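Local coordinates for YaeQ family protein (Pseudomonas syringae pv. tomato, PDB 2OT9) that is of unknown function but belongs to the YaeQ family of the PDDEXK nuclease-like clan and holds meso-tartaric acid in a pocket, at residues R39-R43 / E83-P87; E100-A106 / N126-V132; F10-L14 / L44-A48. All blocks are in the same frame, centred on the assembly; numbering follows the deposited sequence.

Contact 1. Residues R39-R43 / E83-P87. With SRT (S,R meso-tartaric acid), chain C.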
loop_
_atom_site.group_PDB
_atom_site.type_symbol
_atom_site.label_atom_id
_atom_site.label_comp_id
_atom_site.label_asym_id
_atom_site.label_seq_id
_atom_site.Cartn_x
_atom_site.Cartn_y
_atom_site.Cartn_z
ATOM N N ARG A 39 -3.224 8.335 -3.879
ATOM C CA ARG A 39 -3.642 6.926 -3.766
ATOM C C ARG A 39 -2.614 6.001 -4.399
ATOM O O ARG A 39 -2.182 5.022 -3.797
ATOM C CB ARG A 39 -5.029 6.721 -4.404
ATOM C CG ARG A 39 -5.529 5.265 -4.297
ATOM C CD ARG A 39 -6.987 5.124 -4.766
ATOM N NE ARG A 39 -7.890 5.788 -3.833
ATOM C CZ ARG A 39 -8.439 5.211 -2.765
ATOM N NH1 ARG A 39 -8.231 3.925 -2.520
ATOM N NH2 ARG A 39 -9.245 5.915 -1.964
HETATM N N MSE A 40 -2.205 6.315 -5.623
HETATM C CA MSE A 40 -1.151 5.555 -6.283
HETATM C C MSE A 40 0.124 5.490 -5.440
HETATM O O MSE A 40 0.728 4.425 -5.295
HETATM C CB MSE A 40 -0.831 6.160 -7.652
HETATM C CG MSE A 40 0.489 5.609 -8.193
HETATM SE SE MSE A 40 0.574 5.753 -10.122
HETATM C CE MSE A 40 -0.876 4.531 -10.433
ATOM N N THR A 41 0.532 6.626 -4.885
ATOM C CA THR A 41 1.721 6.681 -4.040
ATOM C C THR A 41 1.607 5.782 -2.811
ATOM O O THR A 41 2.571 5.118 -2.437
ATOM C CB THR A 41 2.037 8.135 -3.657
ATOM O OG1 THR A 41 2.286 8.865 -4.875
ATOM C CG2 THR A 41 3.247 8.215 -2.728
ATOM N N VAL A 42 0.427 5.741 -2.196
ATOM C CA VAL A 42 0.207 4.813 -1.085
ATOM C C VAL A 42 0.357 3.351 -1.559
ATOM O O VAL A 42 0.972 2.534 -0.860
ATOM C CB VAL A 42 -1.151 5.044 -0.382
ATOM C CG1 VAL A 42 -1.291 4.102 0.811
ATOM C CG2 VAL A 42 -1.234 6.503 0.146
ATOM N N ARG A 43 -0.176 3.024 -2.735
ATOM C CA ARG A 43 0.040 1.678 -3.309
ATOM C C ARG A 43 1.530 1.355 -3.512
ATOM O O ARG A 43 1.960 0.221 -3.274
ATOM C CB ARG A 43 -0.704 1.525 -4.639
ATOM C CG ARG A 43 -2.213 1.474 -4.478
ATOM C CD ARG A 43 -2.850 0.608 -5.567
ATOM N NE ARG A 43 -2.689 1.180 -6.902
ATOM C CZ ARG A 43 -2.908 0.519 -8.037
ATOM N NH1 ARG A 43 -2.741 1.143 -9.208
ATOM N NH2 ARG A 43 -3.293 -0.763 -8.008
ATOM N N GLU A 83 -5.250 -3.404 0.998
ATOM C CA GLU A 83 -6.022 -2.251 0.525
ATOM C C GLU A 83 -5.329 -0.946 0.888
ATOM O O GLU A 83 -4.429 -0.920 1.734
ATOM C CB GLU A 83 -7.427 -2.259 1.139
ATOM C CG GLU A 83 -8.284 -3.465 0.744
ATOM C CD GLU A 83 -8.730 -3.475 -0.736
ATOM O OE1 GLU A 83 -8.229 -2.676 -1.583
ATOM O OE2 GLU A 83 -9.586 -4.314 -1.055
ATOM N N VAL A 84 -5.758 0.134 0.244
ATOM C CA VAL A 84 -5.298 1.479 0.593
ATOM C C VAL A 84 -6.520 2.395 0.729
ATOM O O VAL A 84 -7.557 2.147 0.109
ATOM C CB VAL A 84 -4.251 2.063 -0.417
ATOM C CG1 VAL A 84 -3.059 1.085 -0.610
ATOM C CG2 VAL A 84 -4.892 2.388 -1.748
ATOM N N GLY A 85 -6.398 3.436 1.533
ATOM C CA GLY A 85 -7.483 4.420 1.656
ATOM C C GLY A 85 -8.384 4.130 2.844
ATOM O O GLY A 85 -7.897 3.810 3.932
ATOM N N GLN A 86 -9.697 4.203 2.625
ATOM C CA GLN A 86 -10.661 4.116 3.715
ATOM C C GLN A 86 -11.785 3.115 3.407
ATOM O O GLN A 86 -12.954 3.505 3.344
ATOM C CB GLN A 86 -11.229 5.515 4.018
ATOM C CG GLN A 86 -10.164 6.497 4.542
ATOM C CD GLN A 86 -10.697 7.881 4.849
ATOM O OE1 GLN A 86 -11.900 8.081 5.034
ATOM N NE2 GLN A 86 -9.795 8.855 4.897
ATOM N N PRO A 87 -11.444 1.819 3.226
ATOM C CA PRO A 87 -12.514 0.826 3.011
ATOM C C PRO A 87 -13.351 0.689 4.281
ATOM O O PRO A 87 -12.835 0.938 5.378
ATOM C CB PRO A 87 -11.749 -0.472 2.740
ATOM C CG PRO A 87 -10.411 -0.278 3.408
ATOM C CD PRO A 87 -10.101 1.194 3.265
HETATM O O1 SRT C . -10.449 4.353 0.049
HETATM O O11 SRT C . -12.577 3.984 -0.262
HETATM C C1 SRT C . -11.382 3.825 -0.573
HETATM C C2 SRT C . -10.987 2.946 -1.732
HETATM O O2 SRT C . -11.642 3.215 -2.982
HETATM C C3 SRT C . -11.198 1.521 -1.277
HETATM O O3 SRT C . -10.029 1.243 -0.499
HETATM C C4 SRT C . -11.365 0.563 -2.440
HETATM O O4 SRT C . -10.637 0.637 -3.467
HETATM O O41 SRT C . -12.259 -0.302 -2.329
#
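The carbonyl oxygen of Val-84 is gripped from two sources. Hydroxyl O3 of the bound meso-tartaric acid donates to Val-84 O at 2.7 Å. Arg-39 NH1 also donates to Val-84 O, but at 3.2 Å and with an N-H...O angle of 129° this bond is weak. The guanidinium of Arg-39 thus bridges the protein backbone and the ligand. Its main bond is to the tartrate: Arg-39 NH2 reaches tartrate carboxylate oxygen O1 at 2.8 Å, nearly straight at 167°. O1 lies at the edge of the guanidinium, in its plane, while tartrate hydroxyl O2 sits over one face. Gln-86 N donates to tartrate O1 at 2.7 Å, and Arg-39 NH1 adds a weak, long bond to it. Gly-85 CA also lies near O1, so the backbone passes close to the ligand here. The long arm of Arg-39 leaves the helix with CG opposite the backbone N (chi1 -179°), then bends at chi3 to bring the guanidinium to the strand end.

Toward the helix, the Val-84 side chain makes apolar contacts. Val-84 CG1 meets Val-42 CG1 at 3.8 Å, and Val-84 CG2 lies 3.9 Å from Arg-43 CG. The charged end of Arg-43 turns elsewhere, to a salt bridge with Glu-35. Arg-91, another pocket residue, is paired with Glu-83. Helix 37-49 here covers the end of strand 78-84. Val-42 also touches Leu-105 of the adjoining strand 101-106 and Leu-137 of helix 134-141, while Met-40 packs on strand 21-31.

Contact 2. Residues E100-A106 / N126-V132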
loop_
_atom_site.group_PDB
_atom_site.type_symbol
_atom_site.label_atom_id
_atom_site.label_comp_id
_atom_site.label_asym_id
_atom_site.label_seq_id
_atom_site.Cartn_x
_atom_site.Cartn_y
_atom_site.Cartn_z
ATOM N N GLU A 100 -5.046 -15.130 4.158
ATOM C CA GLU A 100 -4.442 -15.430 5.461
ATOM C C GLU A 100 -4.040 -14.138 6.201
ATOM O O GLU A 100 -3.957 -14.092 7.437
ATOM C CB GLU A 100 -3.205 -16.320 5.268
ATOM C CG GLU A 100 -2.533 -16.757 6.583
ATOM C CD GLU A 100 -1.992 -18.178 6.530
ATOM O OE1 GLU A 100 -2.563 -19.060 7.226
ATOM O OE2 GLU A 100 -1.008 -18.406 5.788
ATOM N N ARG A 101 -3.767 -13.099 5.431
ATOM C CA ARG A 101 -3.328 -11.826 5.998
ATOM C C ARG A 101 -3.996 -10.710 5.245
ATOM O O ARG A 101 -4.014 -10.708 4.021
ATOM C CB ARG A 101 -1.806 -11.679 5.910
ATOM C CG ARG A 101 -1.302 -10.373 6.512
ATOM C CD ARG A 101 0.213 -10.300 6.531
ATOM N NE ARG A 101 0.601 -9.307 7.525
ATOM C CZ ARG A 101 0.863 -9.596 8.800
ATOM N NH1 ARG A 101 1.180 -8.624 9.625
ATOM N NH2 ARG A 101 0.819 -10.856 9.249
ATOM N N THR A 102 -4.562 -9.768 5.985
ATOM C CA THR A 102 -5.145 -8.582 5.388
ATOM C C THR A 102 -4.403 -7.370 5.917
ATOM O O THR A 102 -4.199 -7.248 7.131
ATOM C CB THR A 102 -6.625 -8.449 5.781
ATOM O OG1 THR A 102 -7.311 -9.628 5.403
ATOM C CG2 THR A 102 -7.300 -7.265 5.082
ATOM N N SER A 103 -4.010 -6.463 5.021
ATOM C CA SER A 103 -3.392 -5.225 5.467
ATOM C C SER A 103 -4.079 -4.040 4.837
ATOM O O SER A 103 -4.572 -4.116 3.725
ATOM C CB SER A 103 -1.877 -5.173 5.171
ATOM O OG SER A 103 -1.217 -6.220 5.872
ATOM N N LEU A 104 -4.074 -2.929 5.552
ATOM C CA LEU A 104 -4.580 -1.691 4.980
ATOM C C LEU A 104 -3.597 -0.580 5.289
ATOM O O LEU A 104 -3.232 -0.375 6.466
ATOM C CB LEU A 104 -5.955 -1.358 5.560
ATOM C CG LEU A 104 -6.462 0.077 5.346
ATOM C CD1 LEU A 104 -6.713 0.371 3.841
ATOM C CD2 LEU A 104 -7.727 0.312 6.162
ATOM N N LEU A 105 -3.170 0.145 4.243
ATOM C CA LEU A 105 -2.501 1.425 4.438
ATOM C C LEU A 105 -3.518 2.540 4.249
ATOM O O LEU A 105 -3.860 2.903 3.107
ATOM C CB LEU A 105 -1.336 1.639 3.451
ATOM C CG LEU A 105 -0.004 0.965 3.712
ATOM C CD1 LEU A 105 1.050 1.532 2.772
ATOM C CD2 LEU A 105 0.414 1.179 5.193
ATOM N N ALA A 106 -3.992 3.080 5.363
ATOM C CA ALA A 106 -5.027 4.089 5.354
ATOM C C ALA A 106 -4.385 5.462 5.127
ATOM O O ALA A 106 -3.215 5.652 5.456
ATOM C CB ALA A 106 -5.783 4.052 6.682
ATOM N N ASN A 126 -6.249 -11.580 11.691
ATOM C CA ASN A 126 -5.052 -11.023 11.049
ATOM C C ASN A 126 -5.335 -9.845 10.106
ATOM O O ASN A 126 -4.954 -9.853 8.923
ATOM C CB ASN A 126 -4.255 -12.113 10.315
ATOM C CG ASN A 126 -2.774 -11.741 10.109
ATOM O OD1 ASN A 126 -2.274 -10.770 10.670
ATOM N ND2 ASN A 126 -2.069 -12.552 9.328
ATOM N N VAL A 127 -5.997 -8.828 10.640
ATOM C CA VAL A 127 -6.168 -7.575 9.911
ATOM C C VAL A 127 -5.223 -6.546 10.529
ATOM O O VAL A 127 -5.160 -6.397 11.750
ATOM C CB VAL A 127 -7.640 -7.084 9.911
ATOM C CG1 VAL A 127 -7.765 -5.709 9.238
ATOM C CG2 VAL A 127 -8.549 -8.113 9.228
ATOM N N ASN A 128 -4.485 -5.852 9.671
ATOM C CA ASN A 128 -3.400 -4.979 10.091
ATOM C C ASN A 128 -3.578 -3.652 9.394
ATOM O O ASN A 128 -3.740 -3.623 8.170
ATOM C CB ASN A 128 -2.046 -5.604 9.708
ATOM C CG ASN A 128 -1.867 -6.993 10.274
ATOM O OD1 ASN A 128 -1.402 -7.143 11.398
ATOM N ND2 ASN A 128 -2.215 -8.019 9.489
ATOM N N ILE A 129 -3.587 -2.566 10.159
ATOM C CA ILE A 129 -3.930 -1.250 9.624
ATOM C C ILE A 129 -2.936 -0.218 10.116
ATOM O O ILE A 129 -2.753 -0.047 11.336
ATOM C CB ILE A 129 -5.371 -0.781 10.047
ATOM C CG1 ILE A 129 -6.436 -1.797 9.631
ATOM C CG2 ILE A 129 -5.686 0.626 9.464
ATOM C CD1 ILE A 129 -7.830 -1.489 10.161
ATOM N N ALA A 130 -2.293 0.464 9.169
ATOM C CA ALA A 130 -1.385 1.559 9.479
ATOM C C ALA A 130 -1.824 2.765 8.662
ATOM O O ALA A 130 -2.367 2.611 7.564
ATOM C CB ALA A 130 0.048 1.173 9.123
ATOM N N ALA A 131 -1.615 3.960 9.189
ATOM C CA ALA A 131 -1.950 5.191 8.467
ATOM C C ALA A 131 -0.674 5.907 7.989
ATOM O O ALA A 131 0.319 5.972 8.721
ATOM C CB ALA A 131 -2.762 6.111 9.356
ATOM N N VAL A 132 -0.731 6.456 6.779
ATOM C CA VAL A 132 0.353 7.245 6.200
ATOM C C VAL A 132 0.060 8.722 6.503
ATOM O O VAL A 132 -1.040 9.187 6.207
ATOM C CB VAL A 132 0.412 7.066 4.651
ATOM C CG1 VAL A 132 1.564 7.873 4.049
ATOM C CG2 VAL A 132 0.533 5.572 4.252
#
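Arg-101 lays its guanidinium almost flat against the side-chain amide of Asn-128, the two planes 10° apart. Asn-128 ND2 sits over one face of the Arg-101 guanidinium, 3.3 Å above its plane and displaced toward the rim. The amide of Asn-126 stands nearly upright to the same guanidinium, at 83°. No hydrogen bond joins Arg-101 to either asparagine; the groups touch by packing, and Arg-101 NH1 has a weak bond to Glu-178 O. The Arg-101 chain is extended from CG to NE. Its trans first torsion (chi1 -179°) carries the guanidinium over to the asparagines.

The two asparagines hold each other. Asn-128 ND2 donates to Asn-126 OD1 at 3.0 Å and also to Thr-102 O at 3.2 Å. The backbone N of Asn-128 reaches Thr-102 O from the opposite face of that carbonyl, so Asn-128 grips one oxygen twice. Asn-126 ND2 bonds to Glu-100 O at 3.1 Å, linking the chain just before Arg-101 to Asn-126. Asn-128 OD1 accepts from the backbone N of Glu-178, which fixes the rotation of the amide.

Further along, the side chains are apolar and alternate between the faces. Leu-104 CD2 meets Ile-129 CG2 at 3.9 Å on one face. On the other, Leu-105 CD2 touches Ala-130 CB. Leu-105 CD1 also approaches Val-132 CG2. Backbone bonds join the two strands, such as Leu-104 N to Asn-128 O at 2.7 Å. The strands are parallel, with helix 111-117 between them in sequence: a beta-alpha-beta crossover in the mixed sheet of this PDDEXK-clan fold.

Contact 3. Residues F10-L14 / L44-A48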
loop_
_atom_site.group_PDB
_atom_site.type_symbol
_atom_site.label_atom_id
_atom_site.label_comp_id
_atom_site.label_asym_id
_atom_site.label_seq_id
_atom_site.Cartn_x
_atom_site.Cartn_y
_atom_site.Cartn_z
ATOM N N PHE A 10 7.510 2.117 -12.526
ATOM C CA PHE A 10 8.050 2.243 -11.184
ATOM C C PHE A 10 9.390 1.510 -11.154
ATOM O O PHE A 10 9.457 0.315 -11.484
ATOM C CB PHE A 10 7.066 1.614 -10.204
ATOM C CG PHE A 10 7.449 1.716 -8.745
ATOM C CD1 PHE A 10 8.001 2.875 -8.208
ATOM C CD2 PHE A 10 7.134 0.675 -7.881
ATOM C CE1 PHE A 10 8.277 2.958 -6.840
ATOM C CE2 PHE A 10 7.407 0.761 -6.520
ATOM C CZ PHE A 10 7.975 1.905 -6.000
ATOM N N GLU A 11 10.445 2.240 -10.799
ATOM C CA GLU A 11 11.784 1.669 -10.607
ATOM C C GLU A 11 12.154 1.778 -9.126
ATOM O O GLU A 11 12.345 2.883 -8.595
ATOM C CB GLU A 11 12.817 2.385 -11.496
ATOM C CG GLU A 11 12.384 2.463 -12.977
ATOM C CD GLU A 11 13.458 3.017 -13.899
ATOM O OE1 GLU A 11 14.544 3.374 -13.400
ATOM O OE2 GLU A 11 13.217 3.084 -15.125
ATOM N N LEU A 12 12.223 0.627 -8.461
ATOM C CA LEU A 12 12.445 0.590 -7.016
ATOM C C LEU A 12 13.784 -0.067 -6.650
ATOM O O LEU A 12 13.999 -1.238 -6.974
ATOM C CB LEU A 12 11.299 -0.165 -6.324
ATOM C CG LEU A 12 11.414 -0.498 -4.825
ATOM C CD1 LEU A 12 11.468 0.772 -3.967
ATOM C CD2 LEU A 12 10.232 -1.373 -4.392
ATOM N N ASN A 13 14.673 0.689 -6.000
ATOM C CA ASN A 13 15.832 0.101 -5.314
ATOM C C ASN A 13 15.511 -0.013 -3.834
ATOM O O ASN A 13 15.435 1.002 -3.128
ATOM C CB ASN A 13 17.110 0.931 -5.508
ATOM C CG ASN A 13 17.528 1.027 -6.966
ATOM O OD1 ASN A 13 17.377 0.078 -7.728
ATOM N ND2 ASN A 13 18.060 2.174 -7.354
ATOM N N LEU A 14 15.309 -1.245 -3.376
ATOM C CA LEU A 14 14.857 -1.512 -2.009
ATOM C C LEU A 14 15.974 -2.067 -1.134
ATOM O O LEU A 14 16.633 -3.053 -1.506
ATOM C CB LEU A 14 13.677 -2.495 -2.060
ATOM C CG LEU A 14 13.059 -2.999 -0.745
ATOM C CD1 LEU A 14 12.464 -1.848 0.087
ATOM C CD2 LEU A 14 12.022 -4.080 -1.047
ATOM N N LEU A 44 2.305 2.341 -3.970
ATOM C CA LEU A 44 3.761 2.147 -4.151
ATOM C C LEU A 44 4.494 1.929 -2.822
ATOM O O LEU A 44 5.418 1.097 -2.732
ATOM C CB LEU A 44 4.403 3.334 -4.891
ATOM C CG LEU A 44 3.830 3.735 -6.249
ATOM C CD1 LEU A 44 4.648 4.899 -6.846
ATOM C CD2 LEU A 44 3.770 2.574 -7.198
ATOM N N LEU A 45 4.100 2.675 -1.792
ATOM C CA LEU A 45 4.674 2.467 -0.454
ATOM C C LEU A 45 4.348 1.057 0.038
ATOM O O LEU A 45 5.205 0.387 0.592
ATOM C CB LEU A 45 4.105 3.487 0.541
ATOM C CG LEU A 45 4.640 4.918 0.440
ATOM C CD1 LEU A 45 3.809 5.849 1.341
ATOM C CD2 LEU A 45 6.123 4.959 0.802
ATOM N N ALA A 46 3.098 0.617 -0.152
ATOM C CA ALA A 46 2.688 -0.742 0.262
ATOM C C ALA A 46 3.516 -1.815 -0.457
ATOM O O ALA A 46 3.912 -2.816 0.134
ATOM C CB ALA A 46 1.175 -0.966 -0.029
ATOM N N TYR A 47 3.728 -1.614 -1.750
ATOM C CA TYR A 47 4.548 -2.521 -2.551
ATOM C C TYR A 47 5.948 -2.695 -1.952
ATOM O O TYR A 47 6.428 -3.829 -1.823
ATOM C CB TYR A 47 4.645 -2.030 -4.012
ATOM C CG TYR A 47 5.335 -3.032 -4.917
ATOM C CD1 TYR A 47 4.659 -4.156 -5.386
ATOM C CD2 TYR A 47 6.673 -2.866 -5.272
ATOM C CE1 TYR A 47 5.290 -5.089 -6.185
ATOM C CE2 TYR A 47 7.320 -3.788 -6.076
ATOM C CZ TYR A 47 6.623 -4.898 -6.530
ATOM O OH TYR A 47 7.252 -5.819 -7.322
ATOM N N ALA A 48 6.613 -1.573 -1.622
ATOM C CA ALA A 48 7.950 -1.612 -1.026
ATOM C C ALA A 48 7.898 -2.247 0.373
ATOM O O ALA A 48 8.741 -3.091 0.726
ATOM C CB ALA A 48 8.554 -0.204 -0.958
#
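Phe-10 and Leu-44 form the tight end of this contact. Leu-44 CD2 sits over one face of the Phe-10 ring, 4.0 Å from its centroid and 13° off the ring normal, a CH-pi contact. Leu-12 CB lies over the opposite face, toward its rim, so the phenyl group is held between strand and helix. The ring edge meets Tyr-47: Tyr-47 CD2 lies near the Phe-10 plane, 3.9 Å from Phe-10 CE2. The first torsion of Phe-10 is trans (chi1 -177°), which turns the ring toward Leu-44. Trp-150, from neighbouring strand 147-155, also meets Phe-10 edge-to-face.

The next step is Leu-12. Leu-12 CD2 touches both Tyr-47 CD2, at the edge of the tyrosine ring, and Ala-48 CB, each at 4.0 Å. Packing thins toward Leu-14. There Leu-14 CD1 is 4.4 Å from Ala-48 CB, and the nearer touch is Leu-14 CD2 to Ala-48 O. The solvent side is different again. Glu-11 and Asn-13 alternate with the apolar residues and take no part; Asn-13 is exposed and Glu-11 partly so. Asn-13 bonds to Ser-24 and Asp-151.

The segment axes are 10.7 Å apart and 38° from parallel. This is alpha/beta packing: helix 37-49 packs on the sheet through Phe-10, Leu-12 and Leu-14, every second residue of the strand.

In the fold
Helix 37-49 serves both contact 1 and contact 3, whose segments 39-43 and 44-48 adjoin and whose centres are 14 Å apart. One helix end reaches the tartrate pocket; the other packs on strand 6-16. Contacts 1 and 2 are 11 Å apart by centres and share neighbouring strands: Glu-83 N lies 2.9 Å from Ser-103 O, probably a hydrogen bond. Strand 101-106 lies beside the pocket strand, with the Leu-104 side chain about 6 Å from the tartrate. Contacts 2 and 3 lie on opposite sides of the chain's centre, their centres about 17 Å apart, yet Leu-105 CD1 comes 3.7 Å from Ala-46 N. A sodium ion lies about 5 Å from the Leu-44 side chain.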